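Local coordinates for lactate utilization protein C (Deinococcus radiodurans, PDB 2G40) that may function in L-lactate utilization and forms a homodimer of the LutC/YkgG family, at residues P50-D62 with C164-R176. Numbering follows the deposited sequence.
Sequences PLSRAEILHQFED and CVVREDQIVQTVR
The first turns of helix 53-66 pack on the link after strand 161-167, on strand 171-172 and on Gln173 just beyond, and Arg53 ties the two segments together through Glu168 and Ile171. The Arg53 chain bends at chi2 (-59°) and chi3 (-54°), which turns the guanidinium back to the link. Arg53 NE and NH2 both donate to Glu168 OE2, each at 3.1 Å, making a side-on salt bridge with a single carboxylate oxygen. The two planes stand nearly perpendicular: NE meets OE2 on its syn side, tilted out of the carboxylate plane, whereas NH2 comes from above that plane. End-on, Arg53 NH1 and NH2 share Ile171 O, with NH1 at 2.8 Å. A leucine in place of Arg53 would probably leave the Glu168 carboxylate without this positive partner and Ile171 O without both donors. Apolar packing continues along the helix. Ile171 CD1 presses on Leu57 CD2 at 3.4 Å, a tight contact, and lies 3.8 Å from Phe60 CD2. Ile171 CG1 sits over one face of the Phe60 ring, offset toward its rim. On its other branch, Ile171 CG2 meets Ile56 CG2 at 3.6 Å. Val220 and Val222 of strand 217-223 also touch Phe60. Just ahead of helix 53-66, Leu51 N donates to OE1 of the extended Gln173 side chain (2.9 Å, nearly straight at 169°), and the Gln173 amide lies against Leu51 CG. Ser52 then caps the helix, forming a capping box with Glu55. The whole is the first modelled helix packed where a parallel, Rossmann-like sheet gives way to a smaller mixed sheet in this LUD-family protein.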
ATOM      1  N   PRO A  50       8.905 -25.785  10.533  1.00 28.68           N
ATOM      2  CA  PRO A  50       7.649 -25.211  10.075  1.00 25.35           C
ATOM      3  C   PRO A  50       6.467 -25.585  10.950  1.00 23.17           C
ATOM      4  O   PRO A  50       6.397 -26.699  11.439  1.00 23.41           O
ATOM      5  CB  PRO A  50       7.474 -25.807   8.663  1.00 25.54           C
ATOM      6  CG  PRO A  50       8.567 -26.801   8.502  1.00 27.07           C
ATOM      7  CD  PRO A  50       9.651 -26.394   9.423  1.00 27.94           C
ATOM      8  N   LEU A  51       5.547 -24.647  11.140  1.00 21.37           N
ATOM      9  CA  LEU A  51       4.298 -24.931  11.838  1.00 19.77           C
ATOM     10  C   LEU A  51       3.401 -25.791  10.943  1.00 19.46           C
ATOM     11  O   LEU A  51       3.535 -25.790   9.706  1.00 21.31           O
ATOM     12  CB  LEU A  51       3.590 -23.629  12.204  1.00 20.18           C
ATOM     13  CG  LEU A  51       4.252 -22.757  13.282  1.00 18.71           C
ATOM     14  CD1 LEU A  51       3.433 -21.489  13.508  1.00 17.02           C
ATOM     15  CD2 LEU A  51       4.440 -23.521  14.588  1.00 25.35           C
ATOM     16  N   SER A  52       2.494 -26.537  11.556  1.00 19.05           N
ATOM     17  CA  SER A  52       1.502 -27.264  10.789  1.00 17.97           C
ATOM     18  C   SER A  52       0.518 -26.279  10.189  1.00 17.40           C
ATOM     19  O   SER A  52       0.410 -25.135  10.645  1.00 15.21           O
ATOM     20  CB  SER A  52       0.772 -28.258  11.677  1.00 18.23           C
ATOM     21  OG  SER A  52      -0.101 -27.600  12.581  1.00 16.50           O
ATOM     22  N   ARG A  53      -0.225 -26.719   9.182  1.00 15.50           N
ATOM     23  CA  ARG A  53      -1.285 -25.890   8.615  1.00 17.56           C
ATOM     24  C   ARG A  53      -2.304 -25.492   9.666  1.00 16.42           C
ATOM     25  O   ARG A  53      -2.769 -24.352   9.675  1.00 15.15           O
ATOM     26  CB  ARG A  53      -2.001 -26.590   7.460  1.00 18.59           C
ATOM     27  CG  ARG A  53      -1.116 -26.880   6.247  1.00 24.45           C
ATOM     28  CD  ARG A  53      -0.520 -25.590   5.676  1.00 24.44           C
ATOM     29  NE  ARG A  53      -1.552 -24.596   5.374  1.00 19.59           N
ATOM     30  CZ  ARG A  53      -1.305 -23.323   5.084  1.00 22.98           C
ATOM     31  NH1 ARG A  53      -0.061 -22.870   5.050  1.00 29.99           N
ATOM     32  NH2 ARG A  53      -2.304 -22.502   4.805  1.00 27.44           N
ATOM     33  N   ALA A  54      -2.647 -26.412  10.556  1.00 16.50           N
ATOM     34  CA  ALA A  54      -3.602 -26.074  11.613  1.00 16.22           C
ATOM     35  C   ALA A  54      -3.082 -24.960  12.528  1.00 15.29           C
ATOM     36  O   ALA A  54      -3.808 -24.021  12.834  1.00 15.80           O
ATOM     37  CB  ALA A  54      -3.977 -27.307  12.418  1.00 17.25           C
ATOM     38  N   GLU A  55      -1.824 -25.074  12.951  1.00 17.35           N
ATOM     39  CA  GLU A  55      -1.163 -24.060  13.779  1.00 15.39           C
ATOM     40  C   GLU A  55      -1.034 -22.717  13.070  1.00 15.39           C
ATOM     41  O   GLU A  55      -1.191 -21.649  13.683  1.00 15.42           O
ATOM     42  CB  GLU A  55       0.215 -24.545  14.178  1.00 15.29           C
ATOM     43  CG  GLU A  55       0.210 -25.698  15.150  1.00 21.16           C
ATOM     44  CD  GLU A  55       1.572 -26.327  15.315  1.00 16.09           C
ATOM     45  OE1 GLU A  55       2.327 -26.451  14.328  1.00 20.54           O
ATOM     46  OE2 GLU A  55       1.893 -26.724  16.456  1.00 27.23           O
ATOM     47  N   ILE A  56      -0.759 -22.773  11.773  1.00 13.22           N
ATOM     48  CA  ILE A  56      -0.692 -21.575  10.946  1.00 15.00           C
ATOM     49  C   ILE A  56      -2.051 -20.852  10.913  1.00 14.90           C
ATOM     50  O   ILE A  56      -2.110 -19.645  11.117  1.00 16.35           O
ATOM     51  CB  ILE A  56      -0.191 -21.904   9.515  1.00 14.42           C
ATOM     52  CG1 ILE A  56       1.280 -22.311   9.559  1.00 16.69           C
ATOM     53  CG2 ILE A  56      -0.375 -20.707   8.586  1.00 13.45           C
ATOM     54  CD1 ILE A  56       1.779 -22.863   8.229  1.00 17.03           C
ATOM     55  N   LEU A  57      -3.126 -21.594  10.643  1.00 15.61           N
ATOM     56  CA  LEU A  57      -4.476 -21.047  10.624  1.00 17.97           C
ATOM     57  C   LEU A  57      -4.843 -20.427  11.964  1.00 16.36           C
ATOM     58  O   LEU A  57      -5.354 -19.299  12.038  1.00 17.54           O
ATOM     59  CB  LEU A  57      -5.475 -22.146  10.245  1.00 18.74           C
ATOM     60  CG  LEU A  57      -5.441 -22.502   8.750  1.00 26.10           C
ATOM     61  CD1 LEU A  57      -6.260 -23.735   8.457  1.00 33.41           C
ATOM     62  CD2 LEU A  57      -5.923 -21.333   7.900  1.00 31.07           C
ATOM     63  N   HIS A  58      -4.534 -21.145  13.038  1.00 16.98           N
ATOM     64  CA  HIS A  58      -4.813 -20.644  14.377  1.00 17.94           C
ATOM     65  C   HIS A  58      -3.992 -19.412  14.690  1.00 14.78           C
ATOM     66  O   HIS A  58      -4.495 -18.451  15.240  1.00 13.95           O
ATOM     67  CB  HIS A  58      -4.553 -21.721  15.414  1.00 18.96           C
ATOM     68  CG  HIS A  58      -5.552 -22.831  15.379  1.00 19.51           C
ATOM     69  ND1 HIS A  58      -5.353 -24.026  16.032  1.00 19.17           N
ATOM     70  CD2 HIS A  58      -6.763 -22.927  14.779  1.00 24.34           C
ATOM     71  CE1 HIS A  58      -6.394 -24.814  15.828  1.00 21.62           C
ATOM     72  NE2 HIS A  58      -7.275 -24.159  15.099  1.00 17.91           N
ATOM     73  N   GLN A  59      -2.735 -19.418  14.291  1.00 16.09           N
ATOM     74  CA  GLN A  59      -1.895 -18.233  14.452  1.00 15.49           C
ATOM     75  C   GLN A  59      -2.397 -17.008  13.684  1.00 15.15           C
ATOM     76  O   GLN A  59      -2.416 -15.897  14.220  1.00 15.01           O
ATOM     77  CB  GLN A  59      -0.469 -18.577  14.035  1.00 15.73           C
ATOM     78  CG  GLN A  59       0.499 -17.422  14.152  1.00 15.43           C
ATOM     79  CD  GLN A  59       1.883 -17.863  13.835  1.00 16.83           C
ATOM     80  OE1 GLN A  59       2.212 -18.158  12.685  1.00 19.04           O
ATOM     81  NE2 GLN A  59       2.705 -17.915  14.842  1.00 18.65           N
ATOM     82  N   PHE A  60      -2.795 -17.209  12.431  1.00 15.38           N
ATOM     83  CA  PHE A  60      -3.296 -16.142  11.584  1.00 15.09           C
ATOM     84  C   PHE A  60      -4.527 -15.550  12.246  1.00 15.75           C
ATOM     85  O   PHE A  60      -4.619 -14.333  12.412  1.00 16.43           O
ATOM     86  CB  PHE A  60      -3.638 -16.691  10.197  1.00 14.50           C
ATOM     87  CG  PHE A  60      -4.156 -15.665   9.222  1.00 13.57           C
ATOM     88  CD1 PHE A  60      -3.413 -14.538   8.903  1.00 15.04           C
ATOM     89  CD2 PHE A  60      -5.390 -15.855   8.591  1.00 14.95           C
ATOM     90  CE1 PHE A  60      -3.879 -13.605   7.966  1.00 16.37           C
ATOM     91  CE2 PHE A  60      -5.874 -14.942   7.683  1.00 18.12           C
ATOM     92  CZ  PHE A  60      -5.104 -13.797   7.357  1.00 20.82           C
ATOM     93  N   GLU A  61      -5.448 -16.431  12.649  1.00 15.44           N
ATOM     94  CA  GLU A  61      -6.651 -16.003  13.360  1.00 15.91           C
ATOM     95  C   GLU A  61      -6.302 -15.126  14.566  1.00 14.35           C
ATOM     96  O   GLU A  61      -6.857 -14.037  14.726  1.00 15.26           O
ATOM     97  CB  GLU A  61      -7.472 -17.211  13.822  1.00 14.66           C
ATOM     98  CG  GLU A  61      -8.712 -16.843  14.661  1.00 15.38           C
ATOM     99  CD  GLU A  61      -9.606 -18.044  14.979  1.00 19.33           C
ATOM    100  OE1 GLU A  61      -9.134 -19.184  14.882  1.00 18.05           O
ATOM    101  OE2 GLU A  61     -10.783 -17.845  15.329  1.00 22.80           O
ATOM    102  N   ASP A  62      -5.391 -15.605  15.415  1.00 13.53           N
ATOM    103  CA  ASP A  62      -5.009 -14.878  16.626  1.00 14.66           C
ATOM    104  C   ASP A  62      -4.490 -13.488  16.279  1.00 14.44           C
ATOM    105  O   ASP A  62      -4.795 -12.527  16.940  1.00 15.02           O
ATOM    106  CB  ASP A  62      -3.914 -15.597  17.390  1.00 16.23           C
ATOM    107  CG  ASP A  62      -4.365 -16.918  17.983  1.00 22.22           C
ATOM    108  OD1 ASP A  62      -5.575 -17.194  17.975  1.00 22.21           O
ATOM    109  OD2 ASP A  62      -3.499 -17.677  18.473  1.00 22.15           O
ATOM    110  N   CYS A 164     -12.219  -8.977   3.360  1.00 16.41           N
ATOM    111  CA  CYS A 164     -11.123  -9.546   2.611  1.00 16.66           C
ATOM    112  C   CYS A 164     -11.182 -11.062   2.690  1.00 16.20           C
ATOM    113  O   CYS A 164     -11.113 -11.653   3.782  1.00 15.66           O
ATOM    114  CB  CYS A 164      -9.807  -9.031   3.178  1.00 17.24           C
ATOM    115  SG  CYS A 164      -8.416  -9.655   2.297  1.00 20.53           S
ATOM    116  N   VAL A 165     -11.316 -11.692   1.530  1.00 15.66           N
ATOM    117  CA  VAL A 165     -11.452 -13.152   1.455  1.00 17.61           C
ATOM    118  C   VAL A 165     -10.072 -13.727   1.194  1.00 17.31           C
ATOM    119  O   VAL A 165      -9.422 -13.352   0.237  1.00 16.35           O
ATOM    120  CB  VAL A 165     -12.421 -13.586   0.330  1.00 17.70           C
ATOM    121  CG1 VAL A 165     -12.412 -15.095   0.159  1.00 18.06           C
ATOM    122  CG2 VAL A 165     -13.817 -13.094   0.614  1.00 19.05           C
ATOM    123  N   VAL A 166      -9.655 -14.635   2.065  1.00 15.97           N
ATOM    124  CA  VAL A 166      -8.327 -15.230   2.031  1.00 17.11           C
ATOM    125  C   VAL A 166      -8.529 -16.719   1.871  1.00 17.22           C
ATOM    126  O   VAL A 166      -9.122 -17.350   2.715  1.00 16.02           O
ATOM    127  CB  VAL A 166      -7.598 -14.956   3.350  1.00 15.80           C
ATOM    128  CG1 VAL A 166      -6.220 -15.646   3.344  1.00 21.01           C
ATOM    129  CG2 VAL A 166      -7.488 -13.450   3.609  1.00 18.39           C
ATOM    130  N   ARG A 167      -8.052 -17.303   0.779  1.00 18.55           N
ATOM    131  CA  ARG A 167      -8.158 -18.745   0.637  1.00 18.53           C
ATOM    132  C   ARG A 167      -7.212 -19.385   1.633  1.00 19.46           C
ATOM    133  O   ARG A 167      -6.139 -18.868   1.842  1.00 17.44           O
ATOM    134  CB  ARG A 167      -7.777 -19.175  -0.756  1.00 20.83           C
ATOM    135  CG  ARG A 167      -8.628 -18.591  -1.836  1.00 22.85           C
ATOM    136  CD  ARG A 167      -8.534 -19.414  -3.100  1.00 32.95           C
ATOM    137  NE  ARG A 167      -7.147 -19.566  -3.516  1.00 32.75           N
ATOM    138  CZ  ARG A 167      -6.459 -18.638  -4.179  1.00 38.86           C
ATOM    139  NH1 ARG A 167      -7.032 -17.491  -4.537  1.00 39.39           N
ATOM    140  NH2 ARG A 167      -5.191 -18.865  -4.503  1.00 41.16           N
ATOM    141  N   GLU A 168      -7.610 -20.494   2.250  1.00 20.44           N
ATOM    142  CA  GLU A 168      -6.732 -21.207   3.170  1.00 21.56           C
ATOM    143  C   GLU A 168      -5.328 -21.386   2.572  1.00 21.46           C
ATOM    144  O   GLU A 168      -4.330 -21.175   3.269  1.00 21.08           O
ATOM    145  CB  GLU A 168      -7.337 -22.556   3.559  1.00 22.85           C
ATOM    146  CG  GLU A 168      -6.504 -23.382   4.527  1.00 29.83           C
ATOM    147  CD  GLU A 168      -5.422 -24.237   3.870  1.00 36.53           C
ATOM    148  OE1 GLU A 168      -5.467 -24.485   2.640  1.00 35.95           O
ATOM    149  OE2 GLU A 168      -4.516 -24.668   4.612  1.00 37.82           O
ATOM    150  N   ASP A 169      -5.256 -21.727   1.281  1.00 21.27           N
ATOM    151  CA  ASP A 169      -3.979 -21.981   0.594  1.00 23.73           C
ATOM    152  C   ASP A 169      -3.154 -20.743   0.290  1.00 22.07           C
ATOM    153  O   ASP A 169      -2.041 -20.850  -0.213  1.00 22.99           O
ATOM    154  CB  ASP A 169      -4.191 -22.800  -0.693  1.00 24.60           C
ATOM    155  CG  ASP A 169      -4.974 -22.050  -1.765  1.00 32.91           C
ATOM    156  OD1 ASP A 169      -5.175 -20.830  -1.653  1.00 37.51           O
ATOM    157  OD2 ASP A 169      -5.393 -22.701  -2.739  1.00 42.02           O
ATOM    158  N   GLN A 170      -3.685 -19.569   0.597  1.00 20.18           N
ATOM    159  CA  GLN A 170      -2.942 -18.327   0.444  1.00 20.64           C
ATOM    160  C   GLN A 170      -2.255 -17.917   1.741  1.00 19.10           C
ATOM    161  O   GLN A 170      -1.551 -16.907   1.780  1.00 18.30           O
ATOM    162  CB  GLN A 170      -3.879 -17.182   0.029  1.00 20.07           C
ATOM    163  CG  GLN A 170      -4.337 -17.244  -1.396  1.00 24.95           C
ATOM    164  CD  GLN A 170      -5.245 -16.093  -1.709  1.00 21.54           C
ATOM    165  OE1 GLN A 170      -6.307 -15.965  -1.118  1.00 19.85           O
ATOM    166  NE2 GLN A 170      -4.844 -15.258  -2.641  1.00 24.98           N
ATOM    167  N   ILE A 171      -2.486 -18.662   2.810  1.00 17.91           N
ATOM    168  CA  ILE A 171      -1.899 -18.307   4.089  1.00 15.80           C
ATOM    169  C   ILE A 171      -0.571 -19.052   4.241  1.00 19.57           C
ATOM    170  O   ILE A 171      -0.536 -20.270   4.137  1.00 19.13           O
ATOM    171  CB  ILE A 171      -2.831 -18.664   5.249  1.00 17.20           C
ATOM    172  CG1 ILE A 171      -4.176 -17.943   5.098  1.00 15.38           C
ATOM    173  CG2 ILE A 171      -2.152 -18.334   6.560  1.00 14.54           C
ATOM    174  CD1 ILE A 171      -5.294 -18.569   5.946  1.00 17.92           C
ATOM    175  N   VAL A 172       0.507 -18.316   4.470  1.00 18.74           N
ATOM    176  CA  VAL A 172       1.820 -18.903   4.711  1.00 19.29           C
ATOM    177  C   VAL A 172       2.238 -18.500   6.099  1.00 18.51           C
ATOM    178  O   VAL A 172       1.655 -17.593   6.688  1.00 19.91           O
ATOM    179  CB  VAL A 172       2.891 -18.438   3.667  1.00 18.75           C
ATOM    180  CG1 VAL A 172       2.445 -18.828   2.274  1.00 20.76           C
ATOM    181  CG2 VAL A 172       3.151 -16.931   3.756  1.00 21.41           C
ATOM    182  N   GLN A 173       3.242 -19.172   6.627  1.00 18.19           N
ATOM    183  CA  GLN A 173       3.647 -18.913   7.996  1.00 17.06           C
ATOM    184  C   GLN A 173       4.467 -17.645   8.135  1.00 16.53           C
ATOM    185  O   GLN A 173       4.192 -16.807   9.000  1.00 16.37           O
ATOM    186  CB  GLN A 173       4.424 -20.094   8.553  1.00 16.88           C
ATOM    187  CG  GLN A 173       4.977 -19.819   9.933  1.00 16.36           C
ATOM    188  CD  GLN A 173       5.770 -20.958  10.477  1.00 17.82           C
ATOM    189  OE1 GLN A 173       5.756 -22.068   9.935  1.00 21.87           O
ATOM    190  NE2 GLN A 173       6.485 -20.696  11.568  1.00 24.46           N
ATOM    191  N   THR A 174       5.500 -17.517   7.310  1.00 18.42           N
ATOM    192  CA  THR A 174       6.526 -16.517   7.535  1.00 18.94           C
ATOM    193  C   THR A 174       6.470 -15.395   6.506  1.00 18.93           C
ATOM    194  O   THR A 174       6.011 -15.584   5.375  1.00 17.46           O
ATOM    195  CB  THR A 174       7.918 -17.159   7.459  1.00 18.01           C
ATOM    196  OG1 THR A 174       8.105 -17.704   6.143  1.00 20.76           O
ATOM    197  CG2 THR A 174       8.062 -18.268   8.509  1.00 19.77           C
ATOM    198  N   VAL A 175       6.982 -14.238   6.907  1.00 22.39           N
ATOM    199  CA  VAL A 175       7.142 -13.102   6.012  1.00 21.52           C
ATOM    200  C   VAL A 175       7.967 -13.481   4.776  1.00 24.08           C
ATOM    201  O   VAL A 175       7.604 -13.135   3.656  1.00 22.81           O
ATOM    202  CB  VAL A 175       7.761 -11.900   6.764  1.00 23.47           C
ATOM    203  CG1 VAL A 175       8.154 -10.806   5.804  1.00 23.21           C
ATOM    204  CG2 VAL A 175       6.780 -11.350   7.790  1.00 24.23           C
ATOM    205  N   ARG A 176       9.052 -14.222   4.986  1.00 23.11           N
ATOM    206  CA  ARG A 176       9.874 -14.734   3.893  1.00 23.55           C
ATOM    207  C   ARG A 176       9.049 -15.435   2.810  1.00 22.86           C
ATOM    208  O   ARG A 176       9.202 -15.151   1.623  1.00 25.26           O
ATOM    209  CB  ARG A 176      10.936 -15.684   4.443  1.00 24.54           C
TER